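Local atomic coordinates of putative transcriptional regulator, LysR family (Vibrio parahaemolyticus, PDB entry 3OXN), a protein that probably acts as a DNA-binding transcription factor of the LysR family, the piece described here being its substrate-binding domain. Residues A29-L34 against H149-L154. Residues are numbered along the deposited sequence; the frame is centred on the assembly and turned at random.
Sequences AMQTIL and HLEAAL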
ATOM      1  N   ALA A  29      -6.696  -0.294   6.114  1.00 35.28           N
ATOM      2  CA  ALA A  29      -7.935  -0.954   5.706  1.00 37.81           C
ATOM      3  C   ALA A  29      -7.656  -2.089   4.741  1.00 36.97           C
ATOM      4  O   ALA A  29      -8.402  -3.065   4.684  1.00 36.68           O
ATOM      5  CB  ALA A  29      -8.887   0.045   5.066  1.00 34.00           C
HETATM    6  N   MSE A  30      -6.557  -1.949   4.009  1.00 34.60           N
HETATM    7  CA  MSE A  30      -6.265  -2.773   2.853  1.00 33.68           C
HETATM    8  C   MSE A  30      -5.458  -3.986   3.242  1.00 36.08           C
HETATM    9  O   MSE A  30      -5.272  -4.905   2.447  1.00 37.79           O
HETATM   10  CB  MSE A  30      -5.487  -1.946   1.828  1.00 36.93           C
HETATM   11  CG  MSE A  30      -5.678  -2.429   0.426  1.00 41.13           C
HETATM   12 SE   MSE A  30      -7.590  -2.560   0.017  1.00 39.20          SE
HETATM   13  CE  MSE A  30      -7.514  -4.198  -1.060  1.00 34.47           C
ATOM     14  N   GLN A  31      -4.971  -3.975   4.475  1.00 39.66           N
ATOM     15  CA  GLN A  31      -4.124  -5.045   4.989  1.00 41.23           C
ATOM     16  C   GLN A  31      -4.778  -5.816   6.138  1.00 39.34           C
ATOM     17  O   GLN A  31      -4.395  -6.949   6.424  1.00 40.16           O
ATOM     18  CB  GLN A  31      -2.789  -4.462   5.460  1.00 40.39           C
ATOM     19  CG  GLN A  31      -1.765  -4.267   4.354  1.00 43.55           C
ATOM     20  CD  GLN A  31      -0.632  -3.338   4.762  1.00 47.71           C
ATOM     21  OE1 GLN A  31       0.402  -3.268   4.092  1.00 54.90           O
ATOM     22  NE2 GLN A  31      -0.826  -2.609   5.861  1.00 43.23           N
ATOM     23  N   THR A  32      -5.754  -5.203   6.798  1.00 36.88           N
ATOM     24  CA  THR A  32      -6.256  -5.754   8.043  1.00 37.52           C
ATOM     25  C   THR A  32      -7.742  -6.007   7.966  1.00 39.35           C
ATOM     26  O   THR A  32      -8.247  -6.940   8.590  1.00 45.29           O
ATOM     27  CB  THR A  32      -5.995  -4.811   9.238  1.00 37.35           C
ATOM     28  OG1 THR A  32      -6.846  -3.671   9.126  1.00 39.09           O
ATOM     29  CG2 THR A  32      -4.549  -4.343   9.271  1.00 35.04           C
ATOM     30  N   ILE A  33      -8.451  -5.177   7.213  1.00 37.61           N
ATOM     31  CA  ILE A  33      -9.903  -5.303   7.157  1.00 39.02           C
ATOM     32  C   ILE A  33     -10.353  -6.165   6.012  1.00 39.28           C
ATOM     33  O   ILE A  33     -10.839  -7.270   6.204  1.00 44.44           O
ATOM     34  CB  ILE A  33     -10.612  -3.960   6.959  1.00 37.60           C
ATOM     35  CG1 ILE A  33     -10.138  -2.928   7.976  1.00 37.03           C
ATOM     36  CG2 ILE A  33     -12.108  -4.161   7.059  1.00 33.22           C
ATOM     37  CD1 ILE A  33     -10.933  -1.648   7.925  1.00 35.54           C
ATOM     38  N   LEU A  34     -10.209  -5.631   4.811  1.00 38.57           N
ATOM     39  CA  LEU A  34     -10.727  -6.285   3.628  1.00 39.46           C
ATOM     40  C   LEU A  34     -10.155  -7.682   3.386  1.00 39.49           C
ATOM     41  O   LEU A  34     -10.909  -8.607   3.110  1.00 42.60           O
ATOM     42  CB  LEU A  34     -10.592  -5.366   2.413  1.00 39.03           C
ATOM     43  CG  LEU A  34     -11.626  -4.244   2.570  1.00 37.30           C
ATOM     44  CD1 LEU A  34     -11.085  -2.892   2.167  1.00 35.80           C
ATOM     45  CD2 LEU A  34     -12.896  -4.580   1.808  1.00 37.94           C
ATOM     46  N   HIS A 149       3.018   1.475   3.029  1.00 41.78           N
ATOM     47  CA  HIS A 149       3.186   0.032   3.117  1.00 42.78           C
ATOM     48  C   HIS A 149       4.256  -0.098   4.179  1.00 43.93           C
ATOM     49  O   HIS A 149       5.082   0.802   4.326  1.00 39.03           O
ATOM     50  CB  HIS A 149       3.655  -0.575   1.796  1.00 42.53           C
ATOM     51  CG  HIS A 149       2.798  -0.198   0.621  1.00 51.58           C
ATOM     52  ND1 HIS A 149       1.458  -0.488   0.553  1.00 52.13           N
ATOM     53  CD2 HIS A 149       3.107   0.445  -0.536  1.00 50.05           C
ATOM     54  CE1 HIS A 149       0.965  -0.029  -0.590  1.00 49.52           C
ATOM     55  NE2 HIS A 149       1.945   0.534  -1.266  1.00 45.27           N
ATOM     56  N   LEU A 150       4.238  -1.179   4.948  1.00 43.73           N
ATOM     57  CA  LEU A 150       5.244  -1.330   5.990  1.00 41.58           C
ATOM     58  C   LEU A 150       6.520  -2.069   5.576  1.00 44.03           C
ATOM     59  O   LEU A 150       7.474  -2.109   6.354  1.00 46.54           O
ATOM     60  CB  LEU A 150       4.669  -1.944   7.275  1.00 43.02           C
ATOM     61  CG  LEU A 150       3.891  -3.267   7.338  1.00 44.49           C
ATOM     62  CD1 LEU A 150       4.017  -4.190   6.102  1.00 41.72           C
ATOM     63  CD2 LEU A 150       4.349  -3.975   8.603  1.00 39.93           C
ATOM     64  N   GLU A 151       6.562  -2.646   4.378  1.00 43.14           N
ATOM     65  CA  GLU A 151       7.801  -3.284   3.928  1.00 42.00           C
ATOM     66  C   GLU A 151       8.973  -2.304   3.858  1.00 39.95           C
ATOM     67  O   GLU A 151      10.101  -2.700   3.588  1.00 40.49           O
ATOM     68  CB  GLU A 151       7.626  -4.007   2.594  1.00 42.90           C
ATOM     69  CG  GLU A 151       6.340  -3.659   1.868  1.00 51.19           C
ATOM     70  CD  GLU A 151       5.339  -4.818   1.830  1.00 53.56           C
ATOM     71  OE1 GLU A 151       5.737  -5.951   1.443  1.00 47.34           O
ATOM     72  OE2 GLU A 151       4.155  -4.576   2.174  1.00 54.64           O
ATOM     73  N   ALA A 152       8.707  -1.029   4.115  1.00 41.41           N
ATOM     74  CA  ALA A 152       9.766  -0.019   4.148  1.00 43.03           C
ATOM     75  C   ALA A 152      10.384   0.064   5.539  1.00 40.49           C
ATOM     76  O   ALA A 152      11.602   0.085   5.682  1.00 39.88           O
ATOM     77  CB  ALA A 152       9.237   1.357   3.707  1.00 40.44           C
ATOM     78  N   ALA A 153       9.541   0.119   6.566  1.00 42.38           N
ATOM     79  CA  ALA A 153      10.039   0.067   7.935  1.00 40.20           C
ATOM     80  C   ALA A 153      10.719  -1.281   8.165  1.00 37.80           C
ATOM     81  O   ALA A 153      11.820  -1.331   8.707  1.00 37.19           O
ATOM     82  CB  ALA A 153       8.923   0.299   8.936  1.00 38.51           C
ATOM     83  N   LEU A 154      10.073  -2.366   7.733  1.00 37.54           N
ATOM     84  CA  LEU A 154      10.679  -3.694   7.796  1.00 37.11           C
ATOM     85  C   LEU A 154      12.127  -3.577   7.349  1.00 41.12           C
ATOM     86  O   LEU A 154      13.038  -4.020   8.045  1.00 43.98           O
ATOM     87  CB  LEU A 154       9.938  -4.706   6.904  1.00 36.36           C
ATOM     88  CG  LEU A 154       8.471  -5.068   7.198  1.00 43.96           C
ATOM     89  CD1 LEU A 154       7.909  -6.115   6.220  1.00 41.14           C
ATOM     90  CD2 LEU A 154       8.278  -5.541   8.642  1.00 41.83           C
TER
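The amide oxygen of Gln31 faces three consecutive residues of 149-154, yet none of them holds it by a hydrogen bond. Gln31 OE1 lies 4.2 Å from Leu150 CD1, 4.4 Å from His149 CA and 4.4 Å from Glu151 OE2, so a methyl group, a backbone carbon and a carboxylate oxygen share its neighbourhood at loose distances. This is a worked example of how one long side chain can span most of the gap between two lobes whose backbones stay apart: Gln31 CA and His149 CA are 9.1 Å from each other. The reach comes from an outstretched chain, with CD swung nearly opposite CA about the CB-CG bond (chi2 163°), which brings the amide oxygen towards 149-154. Leu150 answers with its CD1 branch, whereas Glu151 contributes its carboxylate oxygen OE2. Gln31 itself sits within a wider, pi-type turn of the helix, in which Ala29 O accepts from both Leu34 N, at 3.1 Å, and Ile33 N, at 3.3 Å. Leu170 of helix 168-177 also packs on Gln31, and Asp27 makes a weak hydrogen bond to His149 ND1, a second link between the two sides. In the assembly, the His149 ring meets His149 of the second subunit with planes about 70° apart. Helix 28-44 follows strand 20-25 of one mixed sheet, while 149-154 follows strand 142-146 of the other; the buried meeting of the two is consistent with the interlobe cleft of a periplasmic-binding-protein-like fold, the architecture of LysR substrate-binding domains.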